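Flagellar motor switch protein FliG (Helicobacter pylori 26695, PDB 5WUJ) forms part of the flagellar motor switch complex that sets the direction of rotation, its N-terminal domain, the part described here, binding the MS-ring protein FliF. Local coordinates at residues K15-L19 with V61-F65; K2-Q6 with D54-G58; A83-L87 with V99-L103. The contacts are given in a common frame with arbitrary orientation. Residues are numbered along the deposited sequence.

Contact 1: K15-L19 with V61-F65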
ATOM      1  N   LYS B  15      -4.348   8.461  -0.314  1.00 25.33           N
ATOM      2  CA  LYS B  15      -3.624   7.200  -0.442  1.00 23.92           C
ATOM      3  C   LYS B  15      -4.163   6.165   0.532  1.00 26.67           C
ATOM      4  O   LYS B  15      -4.285   4.982   0.191  1.00 21.62           O
ATOM      5  CB  LYS B  15      -2.137   7.417  -0.195  1.00 22.05           C
ATOM      6  CG  LYS B  15      -1.472   8.403  -1.167  1.00 33.52           C
ATOM      7  CD  LYS B  15       0.020   8.189  -1.163  1.00 33.32           C
ATOM      8  CE  LYS B  15       0.760   9.192  -1.997  1.00 36.01           C
ATOM      9  NZ  LYS B  15       1.877   9.744  -1.188  1.00 40.03           N
ATOM     10  N   ILE B  16      -4.512   6.593   1.747  1.00 26.23           N
ATOM     11  CA  ILE B  16      -5.000   5.640   2.742  1.00 21.66           C
ATOM     12  C   ILE B  16      -6.360   5.091   2.333  1.00 19.41           C
ATOM     13  O   ILE B  16      -6.611   3.890   2.449  1.00 22.25           O
ATOM     14  CB  ILE B  16      -5.034   6.299   4.131  1.00 24.19           C
ATOM     15  CG1 ILE B  16      -3.619   6.423   4.698  1.00 29.24           C
ATOM     16  CG2 ILE B  16      -5.949   5.532   5.073  1.00 26.21           C
ATOM     17  CD1 ILE B  16      -3.501   7.485   5.822  1.00 27.46           C
ATOM     18  N   ALA B  17      -7.252   5.947   1.822  1.00 17.95           N
ATOM     19  CA  ALA B  17      -8.541   5.452   1.341  1.00 17.25           C
ATOM     20  C   ALA B  17      -8.361   4.519   0.152  1.00 22.86           C
ATOM     21  O   ALA B  17      -9.051   3.492   0.047  1.00 24.33           O
ATOM     22  CB  ALA B  17      -9.451   6.619   0.963  1.00 19.07           C
ATOM     23  N   ILE B  18      -7.424   4.843  -0.747  1.00 17.18           N
ATOM     24  CA  ILE B  18      -7.155   3.942  -1.866  1.00 18.07           C
ATOM     25  C   ILE B  18      -6.627   2.603  -1.353  1.00 18.18           C
ATOM     26  O   ILE B  18      -7.026   1.535  -1.838  1.00 24.85           O
ATOM     27  CB  ILE B  18      -6.196   4.603  -2.877  1.00 19.65           C
ATOM     28  CG1 ILE B  18      -6.978   5.565  -3.780  1.00 27.42           C
ATOM     29  CG2 ILE B  18      -5.506   3.563  -3.740  1.00 18.14           C
ATOM     30  CD1 ILE B  18      -6.145   6.717  -4.313  1.00 19.42           C
ATOM     31  N   LEU B  19      -5.741   2.627  -0.356  1.00 21.65           N
ATOM     32  CA  LEU B  19      -5.337   1.362   0.262  1.00 16.58           C
ATOM     33  C   LEU B  19      -6.550   0.630   0.830  1.00 23.07           C
ATOM     34  O   LEU B  19      -6.727  -0.572   0.594  1.00 20.92           O
ATOM     35  CB  LEU B  19      -4.282   1.612   1.349  1.00 16.42           C
ATOM     36  CG  LEU B  19      -3.701   0.422   2.126  1.00 28.17           C
ATOM     37  CD1 LEU B  19      -2.389   0.845   2.709  1.00 29.91           C
ATOM     38  CD2 LEU B  19      -4.612  -0.048   3.257  1.00 26.52           C
ATOM     39  N   VAL B  61       0.183   2.750  -4.882  1.00 20.13           N
ATOM     40  CA  VAL B  61      -0.078   3.080  -3.478  1.00 21.98           C
ATOM     41  C   VAL B  61       0.275   1.903  -2.576  1.00 24.28           C
ATOM     42  O   VAL B  61       0.922   2.074  -1.533  1.00 27.78           O
ATOM     43  CB  VAL B  61      -1.543   3.526  -3.283  1.00 27.01           C
ATOM     44  CG1 VAL B  61      -1.923   3.610  -1.767  1.00 20.93           C
ATOM     45  CG2 VAL B  61      -1.765   4.885  -3.918  1.00 27.18           C
ATOM     46  N   LEU B  62      -0.142   0.690  -2.956  1.00 19.26           N
ATOM     47  CA  LEU B  62       0.198  -0.484  -2.155  1.00 18.48           C
ATOM     48  C   LEU B  62       1.705  -0.658  -2.044  1.00 22.22           C
ATOM     49  O   LEU B  62       2.227  -0.997  -0.975  1.00 22.75           O
ATOM     50  CB  LEU B  62      -0.417  -1.740  -2.765  1.00 15.28           C
ATOM     51  CG  LEU B  62      -1.917  -1.851  -2.686  1.00 27.97           C
ATOM     52  CD1 LEU B  62      -2.348  -3.260  -3.100  1.00 25.88           C
ATOM     53  CD2 LEU B  62      -2.403  -1.476  -1.284  1.00 22.37           C
ATOM     54  N   GLU B  63       2.423  -0.444  -3.146  1.00 17.62           N
ATOM     55  CA  GLU B  63       3.875  -0.573  -3.097  1.00 29.83           C
ATOM     56  C   GLU B  63       4.473   0.437  -2.130  1.00 26.26           C
ATOM     57  O   GLU B  63       5.455   0.144  -1.433  1.00 23.88           O
ATOM     58  CB  GLU B  63       4.476  -0.384  -4.487  1.00 24.17           C
ATOM     59  CG  GLU B  63       4.312  -1.573  -5.410  1.00 41.54           C
ATOM     60  CD  GLU B  63       5.286  -1.520  -6.575  1.00 56.57           C
ATOM     61  OE1 GLU B  63       5.942  -0.462  -6.747  1.00 58.00           O
ATOM     62  OE2 GLU B  63       5.402  -2.533  -7.305  1.00 62.99           O
ATOM     63  N   GLU B  64       3.907   1.642  -2.099  1.00 22.32           N
ATOM     64  CA  GLU B  64       4.382   2.652  -1.162  1.00 26.91           C
ATOM     65  C   GLU B  64       4.169   2.191   0.276  1.00 22.09           C
ATOM     66  O   GLU B  64       5.076   2.289   1.113  1.00 22.25           O
ATOM     67  CB  GLU B  64       3.665   3.971  -1.440  1.00 31.01           C
ATOM     68  CG  GLU B  64       4.132   5.153  -0.627  1.00 40.22           C
ATOM     69  CD  GLU B  64       3.474   6.454  -1.082  1.00 53.82           C
ATOM     70  OE1 GLU B  64       3.316   7.362  -0.239  1.00 62.26           O
ATOM     71  OE2 GLU B  64       3.107   6.568  -2.276  1.00 58.51           O
ATOM     72  N   PHE B  65       2.988   1.648   0.573  1.00 20.06           N
ATOM     73  CA  PHE B  65       2.718   1.185   1.931  1.00 22.78           C
ATOM     74  C   PHE B  65       3.472  -0.098   2.256  1.00 29.15           C
ATOM     75  O   PHE B  65       3.877  -0.288   3.406  1.00 20.43           O
ATOM     76  CB  PHE B  65       1.227   0.990   2.128  1.00 23.33           C
ATOM     77  CG  PHE B  65       0.532   2.255   2.503  1.00 28.85           C
ATOM     78  CD1 PHE B  65       0.530   2.688   3.815  1.00 24.69           C
ATOM     79  CD2 PHE B  65      -0.092   3.029   1.540  1.00 29.67           C
ATOM     80  CE1 PHE B  65      -0.098   3.878   4.169  1.00 27.73           C
ATOM     81  CE2 PHE B  65      -0.732   4.217   1.892  1.00 33.37           C
ATOM     82  CZ  PHE B  65      -0.724   4.641   3.198  1.00 27.64           C
TER
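Helix 12-23 and helix 55-71 cross almost at right angles here: the axes of 15-19 and 61-65 approach to 9.8 Å, with a signed crossing angle of -102°. The backbones come closest at K15–V61 and L19–L62, and 399 Å² is buried. F65 (chi1 m, chi2 -82°) lays its ring against the other helix. L19, with chi1 t, sets CD1 over one ring face, 3.5 Å from the centroid and 22° off the normal, a CH-pi contact in which L19 CD1 lies 3.3 Å from F65 CG. I16 points its CA-to-CB bond away, yet its CG1 still reaches F65 CZ at 3.7 Å. V61, chi1 t, places CG1 3.4 Å from the carbonyl O of K15, while V61 CG2 meets I18 CG2 at 4.0 Å. At the partly exposed edge K15, CA-to-CB toward the other helix, is extended (chi2 and chi3 t), and K15 NZ donates to OE1 of E64, t at chi1 and chi2, at 2.9 Å, a salt bridge bordering the apolar core. This is the interior of the all-helical FliG N-terminal domain: helix 37-50 packs on helix 12-23 (I43 on I16, I47 on A17, L50 on I18), and the Flagellar M-ring protein chain packs on I16, L19 and L62.

Contact 2: K2-Q6 with D54-G58; sequences KQKAQ and DKQIG
This surface contact in the all-helical FliG N-terminal domain rests helix 2-8, at the start of the chain, on the first turn of helix 55-71. K2-Q6 and K55-G58 are helical, phi/psi near -65/-40°, with Q6 N bonded to K2 O at 2.8 Å and G58 N to D54 O at 3.1 Å. D54 (phi/psi -48/139°) occupies the N-cap position without a side-chain capping bond. The CA atoms of Q3 and I57 are nearest, 6.7 Å apart; 237 Å² is buried. I57 (chi1 m, chi2 t) is the buried residue of the interface: its CD1 lies 4.1 Å from Q3 CB and 3.3 Å from Q6 OE1. K55 points its CA-to-CB bond away and forms a salt bridge with an acidic side chain of the Flagellar M-ring protein chain. Q6 (chi1 and chi2 t) reaches a water, weakly, from NE2 at 3.3 Å; that water accepts from D54 N at 2.9 Å. Q3 (chi1 m, chi2 t) supplies a direct hydrogen bond: its NE2 donates to D54 OD2 at 2.8 Å, N-H...O angle 165°.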
ATOM      1  N   LYS B   2      -0.035  10.823 -17.029  1.00 73.47           N
ATOM      2  CA  LYS B   2      -1.130  11.482 -16.361  1.00 72.53           C
ATOM      3  C   LYS B   2      -1.390  10.765 -15.034  1.00 65.29           C
ATOM      4  O   LYS B   2      -1.733  11.385 -14.038  1.00 65.58           O
ATOM      5  CB  LYS B   2      -2.374  11.443 -17.240  1.00 74.11           C
ATOM      6  CG  LYS B   2      -3.462  12.408 -16.815  1.00 89.89           C
ATOM      7  CD  LYS B   2      -4.228  12.928 -18.015  1.00 97.62           C
ATOM      8  CE  LYS B   2      -5.263  13.965 -17.604  1.00 95.49           C
ATOM      9  NZ  LYS B   2      -6.452  13.960 -18.503  1.00100.93           N
ATOM     10  N   GLN B   3      -1.221   9.450 -15.035  1.00 58.82           N
ATOM     11  CA  GLN B   3      -1.422   8.663 -13.837  1.00 59.95           C
ATOM     12  C   GLN B   3      -0.374   9.060 -12.828  1.00 53.71           C
ATOM     13  O   GLN B   3      -0.663   9.243 -11.659  1.00 58.89           O
ATOM     14  CB  GLN B   3      -1.298   7.181 -14.148  1.00 50.50           C
ATOM     15  CG  GLN B   3      -2.408   6.648 -15.025  1.00 52.45           C
ATOM     16  CD  GLN B   3      -2.269   5.174 -15.299  1.00 54.16           C
ATOM     17  OE1 GLN B   3      -1.175   4.673 -15.504  1.00 58.51           O
ATOM     18  NE2 GLN B   3      -3.377   4.475 -15.298  1.00 51.50           N
ATOM     19  N   LYS B   4       0.854   9.188 -13.294  1.00 55.35           N
ATOM     20  CA  LYS B   4       1.939   9.579 -12.435  1.00 56.94           C
ATOM     21  C   LYS B   4       1.620  10.925 -11.820  1.00 56.81           C
ATOM     22  O   LYS B   4       1.738  11.106 -10.621  1.00 55.19           O
ATOM     23  CB  LYS B   4       3.233   9.667 -13.228  1.00 68.02           C
ATOM     24  CG  LYS B   4       4.486   9.670 -12.378  1.00 75.72           C
ATOM     25  CD  LYS B   4       4.154   9.734 -10.903  1.00 75.52           C
ATOM     26  CE  LYS B   4       5.415   9.783 -10.062  1.00 79.43           C
ATOM     27  NZ  LYS B   4       6.103   8.468 -10.025  1.00 78.38           N
ATOM     28  N   ALA B   5       1.226  11.875 -12.654  1.00 60.57           N
ATOM     29  CA  ALA B   5       0.883  13.202 -12.154  1.00 66.42           C
ATOM     30  C   ALA B   5      -0.224  13.115 -11.115  1.00 64.63           C
ATOM     31  O   ALA B   5      -0.164  13.767 -10.066  1.00 65.06           O
ATOM     32  CB  ALA B   5       0.461  14.114 -13.305  1.00 66.21           C
ATOM     33  N   GLN B   6      -1.248  12.309 -11.396  1.00 56.71           N
ATOM     34  CA  GLN B   6      -2.336  12.156 -10.442  1.00 55.30           C
ATOM     35  C   GLN B   6      -1.868  11.452  -9.168  1.00 44.81           C
ATOM     36  O   GLN B   6      -2.357  11.761  -8.076  1.00 42.39           O
ATOM     37  CB  GLN B   6      -3.490  11.412 -11.109  1.00 63.53           C
ATOM     38  CG  GLN B   6      -4.748  11.321 -10.264  1.00 72.55           C
ATOM     39  CD  GLN B   6      -5.634  10.156 -10.666  1.00 77.87           C
ATOM     40  OE1 GLN B   6      -5.603   9.701 -11.816  1.00 77.25           O
ATOM     41  NE2 GLN B   6      -6.422   9.652  -9.713  1.00 75.52           N
ATOM     42  N   ASP B  54      -7.929   4.059 -10.982  1.00 40.85           N
ATOM     43  CA  ASP B  54      -7.131   3.149 -11.801  1.00 50.48           C
ATOM     44  C   ASP B  54      -6.422   2.123 -10.925  1.00 50.13           C
ATOM     45  O   ASP B  54      -5.902   2.451  -9.854  1.00 42.46           O
ATOM     46  CB  ASP B  54      -6.082   3.926 -12.607  1.00 63.26           C
ATOM     47  CG  ASP B  54      -6.677   4.680 -13.786  1.00 80.60           C
ATOM     48  OD1 ASP B  54      -7.900   4.561 -14.026  1.00 86.10           O
ATOM     49  OD2 ASP B  54      -5.916   5.404 -14.467  1.00 83.73           O
ATOM     50  N   LYS B  55      -6.403   0.869 -11.383  1.00 28.07           N
ATOM     51  CA  LYS B  55      -5.749  -0.165 -10.592  1.00 33.87           C
ATOM     52  C   LYS B  55      -4.240   0.047 -10.526  1.00 31.33           C
ATOM     53  O   LYS B  55      -3.623  -0.296  -9.511  1.00 32.68           O
ATOM     54  CB  LYS B  55      -6.069  -1.562 -11.128  1.00 38.29           C
ATOM     55  CG  LYS B  55      -5.822  -2.643 -10.070  1.00 43.68           C
ATOM     56  CD  LYS B  55      -5.739  -4.042 -10.661  1.00 52.30           C
ATOM     57  CE  LYS B  55      -5.583  -5.090  -9.558  1.00 54.10           C
ATOM     58  NZ  LYS B  55      -5.594  -6.492 -10.075  1.00 48.12           N
ATOM     59  N   GLN B  56      -3.632   0.614 -11.578  1.00 23.09           N
ATOM     60  CA  GLN B  56      -2.188   0.859 -11.553  1.00 27.59           C
ATOM     61  C   GLN B  56      -1.815   1.900 -10.496  1.00 30.03           C
ATOM     62  O   GLN B  56      -0.776   1.778  -9.836  1.00 29.82           O
ATOM     63  CB  GLN B  56      -1.690   1.296 -12.934  1.00 33.08           C
ATOM     64  CG  GLN B  56      -2.040   0.337 -14.081  1.00 55.39           C
ATOM     65  CD  GLN B  56      -3.260   0.789 -14.874  1.00 74.30           C
ATOM     66  OE1 GLN B  56      -4.400   0.643 -14.425  1.00 82.66           O
ATOM     67  NE2 GLN B  56      -3.025   1.339 -16.060  1.00 77.41           N
ATOM     68  N   ILE B  57      -2.646   2.926 -10.316  1.00 29.64           N
ATOM     69  CA  ILE B  57      -2.403   3.882  -9.245  1.00 26.37           C
ATOM     70  C   ILE B  57      -2.587   3.217  -7.890  1.00 26.22           C
ATOM     71  O   ILE B  57      -1.808   3.452  -6.955  1.00 23.92           O
ATOM     72  CB  ILE B  57      -3.320   5.104  -9.407  1.00 35.24           C
ATOM     73  CG1 ILE B  57      -2.860   5.955 -10.600  1.00 32.93           C
ATOM     74  CG2 ILE B  57      -3.392   5.907  -8.088  1.00 23.94           C
ATOM     75  CD1 ILE B  57      -3.843   7.034 -11.000  1.00 40.81           C
ATOM     76  N   GLY B  58      -3.616   2.379  -7.751  1.00 20.17           N
ATOM     77  CA  GLY B  58      -3.775   1.641  -6.507  1.00 25.01           C
ATOM     78  C   GLY B  58      -2.570   0.769  -6.202  1.00 26.58           C
ATOM     79  O   GLY B  58      -2.099   0.716  -5.061  1.00 22.47           O
TER
HETATM   80  O   HOH W   1      -7.491   6.923 -11.332  1.00 30.00           O

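Contact 3: A83-L87 with V99-L103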
ATOM      1  N   ALA B  83      12.796  -6.613  -2.256  1.00 25.62           N
ATOM      2  CA  ALA B  83      14.031  -6.429  -3.021  1.00 27.99           C
ATOM      3  C   ALA B  83      13.737  -6.141  -4.489  1.00 25.84           C
ATOM      4  O   ALA B  83      14.319  -5.224  -5.086  1.00 26.11           O
ATOM      5  CB  ALA B  83      14.911  -7.671  -2.893  1.00 23.61           C
ATOM      6  N   ARG B  84      12.823  -6.914  -5.080  1.00 25.00           N
ATOM      7  CA  ARG B  84      12.488  -6.747  -6.491  1.00 27.37           C
ATOM      8  C   ARG B  84      11.983  -5.337  -6.777  1.00 32.68           C
ATOM      9  O   ARG B  84      12.365  -4.724  -7.782  1.00 29.78           O
ATOM     10  CB  ARG B  84      11.445  -7.799  -6.877  1.00 23.34           C
ATOM     11  CG  ARG B  84      11.238  -8.031  -8.360  1.00 26.62           C
ATOM     12  CD  ARG B  84      10.135  -9.079  -8.573  1.00 26.18           C
ATOM     13  NE  ARG B  84      10.608 -10.448  -8.351  1.00 29.79           N
ATOM     14  CZ  ARG B  84      10.173 -11.270  -7.388  1.00 32.61           C
ATOM     15  NH1 ARG B  84       9.237 -10.881  -6.525  1.00 24.79           N
ATOM     16  NH2 ARG B  84      10.681 -12.499  -7.285  1.00 28.06           N
ATOM     17  N   GLU B  85      11.125  -4.801  -5.900  1.00 31.94           N
ATOM     18  CA  GLU B  85      10.639  -3.432  -6.063  1.00 36.42           C
ATOM     19  C   GLU B  85      11.755  -2.417  -5.866  1.00 32.48           C
ATOM     20  O   GLU B  85      11.872  -1.455  -6.634  1.00 34.16           O
ATOM     21  CB  GLU B  85       9.508  -3.149  -5.075  1.00 33.35           C
ATOM     22  CG  GLU B  85       8.258  -3.969  -5.316  1.00 34.40           C
ATOM     23  CD  GLU B  85       7.235  -3.833  -4.188  1.00 39.17           C
ATOM     24  OE1 GLU B  85       7.389  -2.933  -3.334  1.00 41.58           O
ATOM     25  OE2 GLU B  85       6.281  -4.636  -4.155  1.00 38.06           O
ATOM     26  N   LEU B  86      12.578  -2.617  -4.834  1.00 24.79           N
ATOM     27  CA  LEU B  86      13.693  -1.710  -4.571  1.00 26.72           C
ATOM     28  C   LEU B  86      14.673  -1.668  -5.747  1.00 28.86           C
ATOM     29  O   LEU B  86      15.064  -0.587  -6.208  1.00 27.48           O
ATOM     30  CB  LEU B  86      14.412  -2.149  -3.301  1.00 27.14           C
ATOM     31  CG  LEU B  86      15.679  -1.378  -2.933  1.00 39.16           C
ATOM     32  CD1 LEU B  86      15.333   0.077  -2.626  1.00 31.48           C
ATOM     33  CD2 LEU B  86      16.373  -2.025  -1.737  1.00 42.84           C
ATOM     34  N   LEU B  87      15.109  -2.841  -6.220  1.00 29.64           N
ATOM     35  CA  LEU B  87      16.114  -2.884  -7.281  1.00 28.66           C
ATOM     36  C   LEU B  87      15.560  -2.344  -8.592  1.00 31.87           C
ATOM     37  O   LEU B  87      16.285  -1.696  -9.357  1.00 30.50           O
ATOM     38  CB  LEU B  87      16.620  -4.310  -7.461  1.00 28.17           C
ATOM     39  CG  LEU B  87      17.369  -4.799  -6.225  1.00 35.39           C
ATOM     40  CD1 LEU B  87      17.373  -6.319  -6.127  1.00 32.13           C
ATOM     41  CD2 LEU B  87      18.789  -4.245  -6.202  1.00 34.32           C
ATOM     42  N   VAL B  99      20.317  -8.977 -10.885  1.00 44.70           N
ATOM     43  CA  VAL B  99      20.512  -9.032  -9.436  1.00 42.06           C
ATOM     44  C   VAL B  99      19.529 -10.016  -8.808  1.00 43.25           C
ATOM     45  O   VAL B  99      19.912 -10.872  -7.999  1.00 41.34           O
ATOM     46  CB  VAL B  99      20.379  -7.637  -8.808  1.00 41.75           C
ATOM     47  CG1 VAL B  99      20.370  -7.747  -7.278  1.00 36.68           C
ATOM     48  CG2 VAL B  99      21.529  -6.743  -9.281  1.00 43.25           C
ATOM     49  N   MET B 100      18.256  -9.931  -9.204  1.00 40.57           N
ATOM     50  CA  MET B 100      17.240 -10.779  -8.588  1.00 39.95           C
ATOM     51  C   MET B 100      17.551 -12.261  -8.774  1.00 42.74           C
ATOM     52  O   MET B 100      17.416 -13.051  -7.831  1.00 42.34           O
ATOM     53  CB  MET B 100      15.857 -10.445  -9.141  1.00 39.67           C
ATOM     54  CG  MET B 100      15.323  -9.143  -8.578  1.00 37.34           C
ATOM     55  SD  MET B 100      15.141  -9.208  -6.784  1.00 33.74           S
ATOM     56  CE  MET B 100      14.147 -10.702  -6.637  1.00 35.55           C
ATOM     57  N   ASP B 101      17.988 -12.655  -9.972  1.00 45.89           N
ATOM     58  CA  ASP B 101      18.368 -14.048 -10.186  1.00 51.06           C
ATOM     59  C   ASP B 101      19.503 -14.458  -9.251  1.00 54.81           C
ATOM     60  O   ASP B 101      19.450 -15.527  -8.633  1.00 49.11           O
ATOM     61  CB  ASP B 101      18.749 -14.284 -11.648  1.00 52.96           C
ATOM     62  CG  ASP B 101      17.557 -14.184 -12.584  1.00 59.48           C
ATOM     63  OD1 ASP B 101      16.417 -14.471 -12.151  1.00 59.05           O
ATOM     64  OD2 ASP B 101      17.772 -13.846 -13.763  1.00 61.89           O
ATOM     65  N   LYS B 102      20.529 -13.613  -9.115  1.00 54.10           N
ATOM     66  CA  LYS B 102      21.591 -13.929  -8.163  1.00 54.32           C
ATOM     67  C   LYS B 102      21.082 -13.874  -6.729  1.00 54.01           C
ATOM     68  O   LYS B 102      21.579 -14.610  -5.870  1.00 61.25           O
ATOM     69  CB  LYS B 102      22.789 -12.988  -8.346  1.00 55.69           C
ATOM     70  CG  LYS B 102      23.678 -13.343  -9.526  1.00 61.44           C
ATOM     71  CD  LYS B 102      25.148 -13.398  -9.130  1.00 65.99           C
ATOM     72  CE  LYS B 102      26.026 -13.774 -10.322  1.00 68.52           C
ATOM     73  NZ  LYS B 102      27.398 -14.240  -9.947  1.00 76.03           N
ATOM     74  N   LEU B 103      20.072 -13.042  -6.461  1.00 55.52           N
ATOM     75  CA  LEU B 103      19.564 -12.888  -5.100  1.00 58.61           C
ATOM     76  C   LEU B 103      18.765 -14.108  -4.656  1.00 65.52           C
ATOM     77  O   LEU B 103      18.815 -14.490  -3.479  1.00 68.29           O
ATOM     78  CB  LEU B 103      18.706 -11.625  -5.006  1.00 40.65           C
ATOM     79  CG  LEU B 103      18.495 -10.969  -3.647  1.00 40.45           C
ATOM     80  CD1 LEU B 103      19.751 -11.013  -2.808  1.00 48.21           C
ATOM     81  CD2 LEU B 103      18.077  -9.532  -3.855  1.00 37.61           C
TER
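Two consecutive helices, 79-91 and 93-104, form a helical hairpin at the C-terminal end of the FliG N-terminal domain. The axes of 83-87 and 99-103 run roughly antiparallel, at 153° between their N-to-C directions, and approach to 10.7 Å; 253 Å² is buried, and no hydrogen bond crosses. The CA pairs R84–M100 (6.6 Å) and L87–V99 (7.9 Å) fix the register, and their order, rising on one helix as it falls on the other, agrees with the antiparallel course.

V99 opens the second segment, partly exposed. With chi1 t, its CG1 lies 3.5 Å from L87 CD1, while its side chain also touches L91 further along the first helix. M100 is the buried residue and the main point of insertion, losing 81 Å² to the other segment. Its chi1 and chi2, both m, set SD against the facing helix: M100 SD lies 3.6 Å from R84 CA, 3.7 Å from L87 CD1 and 4.2 Å from A83 CB. L80, one turn before the first segment, also packs on M100. Chi3, again m, turns the M100 methyl CE over one face of the R84 guanidinium, whose NH1 is held by a salt bridge to E81. D101 and K102 lie on the side of the helix turned from the partner. L103, one turn after V99, returns to the interface from the exposed edge. Its CD2 is 4.0 Å from L87 CD1 and 3.8 Å from A83 CB.

Contact 1 is the core contact, its centre about 3 Å from the centre of the chain, whereas contacts 2 and 3 lie at the surface, about 12 and 19 Å out. Contacts 1 and 2 share helix 55-71 and touch where I18 CG2 meets G58 CA at 3.8 Å; their segments alternate along the chain. Contact 3 follows in series, meeting contact 1 through E63 OE2 and E85 CG, 3.8 Å apart, but not contact 2. Chemistry follows place: an aromatic-aliphatic core edged by a salt bridge in contact 1, glutamine and water links around one isoleucine in contact 2, and, in the hairpin, mainly aliphatic and thioether packing with no hydrogen bond across it, one methyl lying over a guanidinium.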